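Side-chain contacts in NalD (PDB 5DAJ), which represses expression of the MexAB-OprM multidrug efflux pump as a TetR-family transcriptional regulator, a repression eased by binding of the antibiotic novobiocin: residues Glu21-Lys26 against Leu109-Gln114; Gln142-Asp147 against Arg160-Ala165. All coordinates share one frame; numbering follows the deposited sequence.

Interaction 1: Glu21-Lys26 against Leu109-Gln114; sequences ELFLEK and LTILMQ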
ATOM      1  N   GLU A  21      17.461  10.904   5.056  1.00 47.69           N
ATOM      2  CA  GLU A  21      17.795  10.357   6.385  1.00 43.94           C
ATOM      3  C   GLU A  21      16.792  10.802   7.468  1.00 55.33           C
ATOM      4  O   GLU A  21      16.320   9.977   8.264  1.00 57.55           O
ATOM      5  CB  GLU A  21      19.234  10.770   6.753  1.00 60.04           C
ATOM      6  CG  GLU A  21      19.840  10.352   8.041  1.00 71.22           C
ATOM      7  CD  GLU A  21      20.835  11.371   8.586  1.00 83.03           C
ATOM      8  OE1 GLU A  21      20.511  12.234   9.455  1.00105.33           O
ATOM      9  OE2 GLU A  21      21.965  11.320   8.096  1.00 92.79           O
ATOM     10  N   LEU A  22      16.449  12.089   7.471  1.00 51.09           N
ATOM     11  CA  LEU A  22      15.512  12.644   8.470  1.00 53.24           C
ATOM     12  C   LEU A  22      14.089  12.108   8.320  1.00 52.98           C
ATOM     13  O   LEU A  22      13.494  11.658   9.304  1.00 56.75           O
ATOM     14  CB  LEU A  22      15.484  14.174   8.454  1.00 52.98           C
ATOM     15  CG  LEU A  22      16.450  14.834   9.439  1.00 56.65           C
ATOM     16  CD1 LEU A  22      17.832  14.971   8.830  1.00 59.80           C
ATOM     17  CD2 LEU A  22      15.929  16.194   9.863  1.00 63.55           C
ATOM     18  N   PHE A  23      13.554  12.171   7.101  1.00 47.74           N
ATOM     19  CA  PHE A  23      12.227  11.614   6.796  1.00 47.88           C
ATOM     20  C   PHE A  23      12.142  10.162   7.240  1.00 54.35           C
ATOM     21  O   PHE A  23      11.164   9.753   7.871  1.00 55.38           O
ATOM     22  CB  PHE A  23      11.908  11.664   5.294  1.00 45.30           C
ATOM     23  CG  PHE A  23      11.641  13.039   4.743  1.00 43.31           C
ATOM     24  CD1 PHE A  23      11.327  14.130   5.560  1.00 43.77           C
ATOM     25  CD2 PHE A  23      11.660  13.231   3.371  1.00 43.70           C
ATOM     26  CE1 PHE A  23      11.071  15.371   5.015  1.00 43.17           C
ATOM     27  CE2 PHE A  23      11.406  14.479   2.817  1.00 42.27           C
ATOM     28  CZ  PHE A  23      11.108  15.549   3.640  1.00 41.13           C
ATOM     29  N   LEU A  24      13.191   9.414   6.925  1.00 52.55           N
ATOM     30  CA  LEU A  24      13.264   7.992   7.235  1.00 55.72           C
ATOM     31  C   LEU A  24      13.233   7.712   8.744  1.00 56.80           C
ATOM     32  O   LEU A  24      12.590   6.771   9.201  1.00 63.58           O
ATOM     33  CB  LEU A  24      14.518   7.387   6.596  1.00 53.53           C
ATOM     34  CG  LEU A  24      14.647   5.873   6.547  1.00 57.42           C
ATOM     35  CD1 LEU A  24      13.493   5.238   5.788  1.00 58.96           C
ATOM     36  CD2 LEU A  24      15.969   5.511   5.886  1.00 48.50           C
ATOM     37  N   GLU A  25      13.904   8.557   9.514  1.00 59.47           N
ATOM     38  CA  GLU A  25      13.996   8.381  10.966  1.00 56.22           C
ATOM     39  C   GLU A  25      12.827   9.012  11.742  1.00 60.97           C
ATOM     40  O   GLU A  25      12.306   8.419  12.687  1.00 64.98           O
ATOM     41  CB  GLU A  25      15.338   8.934  11.457  1.00 43.18           C
ATOM     42  CG  GLU A  25      15.679   8.516  12.872  1.00 59.59           C
ATOM     43  N   LYS A  26      12.444  10.221  11.354  1.00 64.10           N
ATOM     44  CA  LYS A  26      11.446  11.019  12.095  1.00 68.50           C
ATOM     45  C   LYS A  26      10.040  10.995  11.500  1.00 64.85           C
ATOM     46  O   LYS A  26       9.062  11.268  12.202  1.00 67.00           O
ATOM     47  CB  LYS A  26      11.907  12.480  12.176  1.00 73.28           C
ATOM     48  CG  LYS A  26      13.089  12.719  13.106  1.00 78.74           C
ATOM     49  CD  LYS A  26      13.898  13.957  12.713  1.00 85.35           C
ATOM     50  CE  LYS A  26      13.065  15.233  12.616  1.00 86.37           C
ATOM     51  NZ  LYS A  26      12.514  15.671  13.929  1.00 87.11           N
ATOM     52  N   LEU A 109      11.391   4.657  -0.959  1.00 47.90           N
ATOM     53  CA  LEU A 109      10.060   4.038  -1.034  1.00 47.56           C
ATOM     54  C   LEU A 109       9.499   3.697   0.339  1.00 47.82           C
ATOM     55  O   LEU A 109       8.284   3.777   0.535  1.00 49.46           O
ATOM     56  CB  LEU A 109      10.043   2.798  -1.926  1.00 46.99           C
ATOM     57  CG  LEU A 109      10.191   3.072  -3.418  1.00 49.23           C
ATOM     58  CD1 LEU A 109      10.181   1.749  -4.148  1.00 56.91           C
ATOM     59  CD2 LEU A 109       9.096   3.958  -3.980  1.00 50.85           C
ATOM     60  N   THR A 110      10.369   3.350   1.288  1.00 43.76           N
ATOM     61  CA  THR A 110       9.935   3.144   2.684  1.00 45.64           C
ATOM     62  C   THR A 110       9.414   4.470   3.230  1.00 46.46           C
ATOM     63  O   THR A 110       8.424   4.493   3.960  1.00 45.63           O
ATOM     64  CB  THR A 110      11.108   2.624   3.620  1.00 46.06           C
ATOM     65  OG1 THR A 110      11.708   1.435   3.107  1.00 52.67           O
ATOM     66  CG2 THR A 110      10.714   2.298   5.052  1.00 45.70           C
ATOM     67  N   ILE A 111      10.049   5.577   2.853  1.00 48.02           N
ATOM     68  CA  ILE A 111       9.528   6.897   3.246  1.00 50.53           C
ATOM     69  C   ILE A 111       8.127   7.117   2.664  1.00 49.74           C
ATOM     70  O   ILE A 111       7.189   7.468   3.387  1.00 52.23           O
ATOM     71  CB  ILE A 111      10.436   8.057   2.795  1.00 47.49           C
ATOM     72  CG1 ILE A 111      11.744   8.046   3.576  1.00 47.86           C
ATOM     73  CG2 ILE A 111       9.733   9.384   3.006  1.00 47.30           C
ATOM     74  CD1 ILE A 111      12.827   8.888   2.946  1.00 46.87           C
ATOM     75  N   LEU A 112       8.016   6.903   1.356  1.00 47.72           N
ATOM     76  CA  LEU A 112       6.766   7.104   0.617  1.00 46.02           C
ATOM     77  C   LEU A 112       5.573   6.339   1.194  1.00 50.66           C
ATOM     78  O   LEU A 112       4.482   6.883   1.355  1.00 56.71           O
ATOM     79  CB  LEU A 112       6.937   6.703  -0.846  1.00 42.49           C
ATOM     80  CG  LEU A 112       5.656   6.680  -1.682  1.00 45.93           C
ATOM     81  CD1 LEU A 112       5.025   8.056  -1.699  1.00 48.52           C
ATOM     82  CD2 LEU A 112       5.931   6.200  -3.100  1.00 48.05           C
HETATM   83  N   MSE A 113       5.793   5.081   1.516  1.00 50.50           N
HETATM   84  CA  MSE A 113       4.695   4.197   1.911  1.00 50.95           C
HETATM   85  C   MSE A 113       4.542   3.993   3.384  1.00 49.34           C
HETATM   86  O   MSE A 113       3.532   3.464   3.836  1.00 44.60           O
HETATM   87  CB  MSE A 113       4.943   2.856   1.266  1.00 56.89           C
HETATM   88  CG  MSE A 113       5.039   3.071  -0.239  1.00 69.70           C
HETATM   89 SE   MSE A 113       4.981   1.349  -1.143  1.00 85.08          SE
HETATM   90  CE  MSE A 113       5.033   2.055  -2.988  1.00 58.04           C
ATOM     91  N   GLN A 114       5.504   4.479   4.147  1.00 52.29           N
ATOM     92  CA  GLN A 114       5.580   4.195   5.578  1.00 63.81           C
ATOM     93  C   GLN A 114       5.833   5.379   6.509  1.00 61.81           C
ATOM     94  O   GLN A 114       5.400   5.356   7.677  1.00 56.62           O
ATOM     95  CB  GLN A 114       6.686   3.189   5.793  1.00 65.67           C
ATOM     96  CG  GLN A 114       6.444   2.239   6.934  1.00 69.71           C
ATOM     97  CD  GLN A 114       5.934   0.929   6.433  1.00 67.93           C
ATOM     98  OE1 GLN A 114       6.516   0.334   5.510  1.00 81.47           O
ATOM     99  NE2 GLN A 114       4.823   0.473   7.013  1.00 39.01           N
TER

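Interaction 2: Gln142-Asp147 against Arg160-Ala165; sequences QLFARD and RIASRA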
ATOM      1  N   GLN A 142      -3.095  -0.112 -22.452  1.00 51.21           N
ATOM      2  CA  GLN A 142      -2.812  -0.044 -23.890  1.00 55.20           C
ATOM      3  C   GLN A 142      -2.125  -1.309 -24.410  1.00 56.50           C
ATOM      4  O   GLN A 142      -2.470  -1.811 -25.475  1.00 60.46           O
ATOM      5  CB  GLN A 142      -1.955   1.179 -24.200  1.00 58.11           C
ATOM      6  CG  GLN A 142      -1.673   1.418 -25.686  1.00 68.08           C
ATOM      7  CD  GLN A 142      -0.436   2.266 -25.954  1.00 82.32           C
ATOM      8  OE1 GLN A 142       0.303   2.001 -26.907  1.00100.23           O
ATOM      9  NE2 GLN A 142      -0.210   3.292 -25.135  1.00 85.46           N
ATOM     10  N   LEU A 143      -1.155  -1.808 -23.652  1.00 55.32           N
ATOM     11  CA  LEU A 143      -0.454  -3.053 -23.984  1.00 58.07           C
ATOM     12  C   LEU A 143      -1.418  -4.242 -24.070  1.00 62.05           C
ATOM     13  O   LEU A 143      -1.444  -4.952 -25.071  1.00 64.76           O
ATOM     14  CB  LEU A 143       0.667  -3.336 -22.974  1.00 61.64           C
ATOM     15  CG  LEU A 143       1.320  -4.725 -22.977  1.00 69.11           C
ATOM     16  CD1 LEU A 143       1.759  -5.153 -24.357  1.00 74.78           C
ATOM     17  CD2 LEU A 143       2.516  -4.734 -22.048  1.00 71.82           C
ATOM     18  N   PHE A 144      -2.206  -4.446 -23.018  1.00 63.44           N
ATOM     19  CA  PHE A 144      -3.229  -5.508 -23.005  1.00 60.20           C
ATOM     20  C   PHE A 144      -4.300  -5.316 -24.086  1.00 56.06           C
ATOM     21  O   PHE A 144      -4.896  -6.286 -24.543  1.00 59.30           O
ATOM     22  CB  PHE A 144      -3.921  -5.598 -21.641  1.00 55.46           C
ATOM     23  CG  PHE A 144      -3.063  -6.167 -20.552  1.00 53.12           C
ATOM     24  CD1 PHE A 144      -2.579  -7.466 -20.626  1.00 53.58           C
ATOM     25  CD2 PHE A 144      -2.762  -5.408 -19.432  1.00 53.44           C
ATOM     26  CE1 PHE A 144      -1.791  -7.983 -19.613  1.00 54.79           C
ATOM     27  CE2 PHE A 144      -1.973  -5.920 -18.421  1.00 54.98           C
ATOM     28  CZ  PHE A 144      -1.484  -7.211 -18.512  1.00 54.36           C
ATOM     29  N   ALA A 145      -4.533  -4.064 -24.477  1.00 55.92           N
ATOM     30  CA  ALA A 145      -5.550  -3.711 -25.477  1.00 59.23           C
ATOM     31  C   ALA A 145      -5.152  -3.979 -26.933  1.00 64.89           C
ATOM     32  O   ALA A 145      -6.017  -3.963 -27.813  1.00 72.03           O
ATOM     33  CB  ALA A 145      -5.945  -2.250 -25.323  1.00 60.79           C
ATOM     34  N   ARG A 146      -3.865  -4.206 -27.192  1.00 66.39           N
ATOM     35  CA  ARG A 146      -3.395  -4.551 -28.545  1.00 73.11           C
ATOM     36  C   ARG A 146      -3.974  -5.891 -28.972  1.00 73.43           C
ATOM     37  O   ARG A 146      -4.105  -6.798 -28.150  1.00 74.40           O
ATOM     38  CB  ARG A 146      -1.867  -4.649 -28.620  1.00 72.96           C
ATOM     39  CG  ARG A 146      -1.123  -3.378 -28.260  1.00 80.06           C
ATOM     40  CD  ARG A 146       0.378  -3.535 -28.322  1.00 85.22           C
ATOM     41  NE  ARG A 146       1.053  -2.458 -27.601  1.00 93.96           N
ATOM     42  CZ  ARG A 146       2.322  -2.492 -27.185  1.00 89.82           C
ATOM     43  NH1 ARG A 146       3.107  -3.549 -27.431  1.00 89.04           N
ATOM     44  NH2 ARG A 146       2.815  -1.447 -26.519  1.00 86.88           N
ATOM     45  N   ASP A 147      -4.292  -6.012 -30.259  1.00 76.34           N
ATOM     46  CA  ASP A 147      -4.888  -7.243 -30.819  1.00 83.06           C
ATOM     47  C   ASP A 147      -4.050  -8.482 -30.501  1.00 79.60           C
ATOM     48  O   ASP A 147      -4.585  -9.525 -30.118  1.00 91.63           O
ATOM     49  CB  ASP A 147      -5.047  -7.122 -32.340  1.00 87.81           C
ATOM     50  CG  ASP A 147      -6.043  -6.046 -32.742  1.00 95.79           C
ATOM     51  OD1 ASP A 147      -7.194  -6.093 -32.266  1.00106.42           O
ATOM     52  OD2 ASP A 147      -5.674  -5.155 -33.538  1.00112.99           O
ATOM     53  N   ARG A 160      -8.623  -2.986 -19.053  1.00 43.23           N
ATOM     54  CA  ARG A 160      -8.823  -2.062 -17.931  1.00 42.64           C
ATOM     55  C   ARG A 160      -8.559  -2.778 -16.604  1.00 41.78           C
ATOM     56  O   ARG A 160      -7.768  -2.310 -15.784  1.00 45.24           O
ATOM     57  CB  ARG A 160     -10.244  -1.493 -17.952  1.00 39.62           C
ATOM     58  CG  ARG A 160     -10.553  -0.489 -16.850  1.00 39.65           C
ATOM     59  CD  ARG A 160     -11.965   0.055 -16.978  1.00 36.74           C
ATOM     60  NE  ARG A 160     -12.965  -0.979 -16.742  1.00 40.61           N
ATOM     61  CZ  ARG A 160     -13.523  -1.280 -15.571  1.00 38.97           C
ATOM     62  NH1 ARG A 160     -13.209  -0.626 -14.465  1.00 40.91           N
ATOM     63  NH2 ARG A 160     -14.410  -2.266 -15.505  1.00 37.86           N
ATOM     64  N   ILE A 161      -9.228  -3.915 -16.423  1.00 40.46           N
ATOM     65  CA  ILE A 161      -9.142  -4.716 -15.190  1.00 38.59           C
ATOM     66  C   ILE A 161      -7.768  -5.352 -15.023  1.00 39.44           C
ATOM     67  O   ILE A 161      -7.221  -5.372 -13.916  1.00 42.51           O
ATOM     68  CB  ILE A 161     -10.218  -5.833 -15.163  1.00 36.94           C
ATOM     69  CG1 ILE A 161     -11.626  -5.232 -15.086  1.00 40.05           C
ATOM     70  CG2 ILE A 161     -10.008  -6.805 -14.000  1.00 44.40           C
ATOM     71  CD1 ILE A 161     -11.926  -4.406 -13.844  1.00 41.43           C
ATOM     72  N   ALA A 162      -7.227  -5.862 -16.120  1.00 38.87           N
ATOM     73  CA  ALA A 162      -5.918  -6.517 -16.116  1.00 41.23           C
ATOM     74  C   ALA A 162      -4.818  -5.583 -15.607  1.00 40.73           C
ATOM     75  O   ALA A 162      -4.043  -5.950 -14.728  1.00 48.73           O
ATOM     76  CB  ALA A 162      -5.570  -7.022 -17.508  1.00 40.08           C
ATOM     77  N   SER A 163      -4.762  -4.373 -16.155  1.00 43.00           N
ATOM     78  CA  SER A 163      -3.730  -3.402 -15.756  1.00 44.21           C
ATOM     79  C   SER A 163      -3.850  -3.020 -14.287  1.00 42.18           C
ATOM     80  O   SER A 163      -2.840  -2.798 -13.611  1.00 50.44           O
ATOM     81  CB  SER A 163      -3.779  -2.139 -16.621  1.00 49.08           C
ATOM     82  OG  SER A 163      -5.071  -1.575 -16.607  1.00 54.98           O
ATOM     83  N   ARG A 164      -5.082  -2.941 -13.806  1.00 37.63           N
ATOM     84  CA  ARG A 164      -5.354  -2.536 -12.421  1.00 37.75           C
ATOM     85  C   ARG A 164      -5.088  -3.663 -11.437  1.00 37.13           C
ATOM     86  O   ARG A 164      -4.538  -3.424 -10.371  1.00 38.06           O
ATOM     87  CB  ARG A 164      -6.775  -2.015 -12.267  1.00 36.82           C
ATOM     88  CG  ARG A 164      -6.918  -0.624 -12.850  1.00 37.58           C
ATOM     89  CD  ARG A 164      -8.317  -0.305 -13.295  1.00 39.54           C
ATOM     90  NE  ARG A 164      -8.368   1.055 -13.832  1.00 41.08           N
ATOM     91  CZ  ARG A 164      -7.926   1.431 -15.033  1.00 39.77           C
ATOM     92  NH1 ARG A 164      -7.346   0.582 -15.860  1.00 41.24           N
ATOM     93  NH2 ARG A 164      -8.060   2.689 -15.408  1.00 42.95           N
ATOM     94  N   ALA A 165      -5.469  -4.880 -11.809  1.00 32.38           N
ATOM     95  CA  ALA A 165      -5.156  -6.066 -11.013  1.00 37.75           C
ATOM     96  C   ALA A 165      -3.648  -6.215 -10.868  1.00 39.03           C
ATOM     97  O   ALA A 165      -3.138  -6.391  -9.755  1.00 45.23           O
ATOM     98  CB  ALA A 165      -5.747  -7.322 -11.643  1.00 39.34           C
TER

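Interaction 1: Glu21-Lys26 against Leu109-Gln114
Ile-111 projects from helix 103-114 onto the turn of helix 6-26 that carries Phe-23 and Leu-24, its methyls and CG1 spreading over Phe-23 CB and the Leu-24 backbone. With CG1 set beside its own backbone N (chi1 -69°) and the chain then extended, Ile-111 brings CD1 to 3.8 Å from Phe-23 CB. Its other branch, CG2, lies 3.9 Å from the same Phe-23 CB, so the root of the phenylalanine sits against both methyl groups. CG1 itself lies over the backbone, 3.9 Å from Leu-24 N. The Phe-23 side chain starts toward helix 103-114, but its ring then leads away and packs on Ile-36, Phe-58 and Met-61; only Ile-111 CG2 comes near it from this partner, at an oblique position. The contact is a junction between the two domains of a TetR repressor: helix 6-26 belongs to the N-terminal DNA-binding domain, whose helix-turn-helix is predicted to follow at 32-51, and helix 103-114 to the C-terminal regulatory domain. Phe-58, on helix 54-63, touches both Phe-23 and Ile-111. The short helical segments cross at 44° with their axes 9.3 Å apart. Leu-24 completes the apolar patch: its CG stands opposite the backbone N (chi1 -168°), carrying CD1 toward the partner helix. There CD1 lies 4.0 Å from Ile-111 CG1, the two side chains meeting at roughly a right angle, and 4.1 Å from Thr-110 CG2. Thr-110 thus offers its methyl to Leu-24, while its hydroxyl OG1 is hydrogen-bonded to Arg-106 O one turn earlier in its own helix. No hydrogen bond joins the two segments, although the Leu-24 carbonyl oxygen accepts one from Arg-115 NH1 just beyond them.

Interaction 2: Gln142-Asp147 against Arg160-Ala165
Phe-144, in the last turn of helix 123-145, and Ala-162, near the start of helix 159-179, form the closest backbone pair, their CA atoms 7.5 Å apart. The gap is filled by the phenylalanine ring, which presents a face to the small methyl of Ala-162. Ala-162 CB lies 3.9 Å from the centroid of the Phe-144 ring and only 15° off its normal, a CH-pi contact displaced toward the rim. The nearest ring atom is Phe-144 CD2, 3.8 Å from Ala-162 CB. Phe-144 CG stands beside its own backbone N (chi1 -72°), which sends the ring across to the neighbouring helix. The same rim comes near the backbone of the next residue, where Ser-163 N is 3.9 Å from Phe-144 CE2 in an oblique position. Leu-88, Leu-153 and Pro-159 also pack on the phenylalanine, in a buried setting. Beside this apolar contact, two polar side chains turn back on their own helix. Arg-164 folds so that NH1 donates to Arg-160 O at 2.9 Å, with an N-H...O angle of 149°, and the donor stands tilted from the carbonyl plane. One face of the Arg-164 guanidinium rests on Arg-160 CG. Ser-163 OG lies within hydrogen-bonding reach of both Arg-160 O and Pro-159 O, while Arg-164 NH1 also makes a salt bridge to Glu-141 OE1, tying helix 159-179 to helix 123-145 by charge as well as by packing. With Arg-160 salt-bridged to Asp-189 of the second subunit and Arg-164 packed on Leu-193 of that subunit, helix 159-179 faces both its own domain and the dimer partner, consistent with the helical bundle through which TetR-family regulatory domains pair.

Interaction 1 joins the DNA-binding domain to the regulatory domain, whereas interaction 2 lies wholly within the regulatory domain; their centres are 32 Å apart, on opposite sides of the chain's centre. They have no helix in common, but helices 103-114 and 123-145 are consecutive, and helix 159-179 also packs on the side chain of Thr-110 from interaction 1. Interaction 1 is partly buried and packs aliphatic side chains on one another and on the backbone of one helical turn. Interaction 2 is fully buried, smaller in area, and rests on an aromatic face against a methyl, with arginines beside it. Both meet the second subunit: interaction 1 through backbone atoms of Lys-26 and Gln-114, interaction 2 through charged and apolar side chains of 160-165.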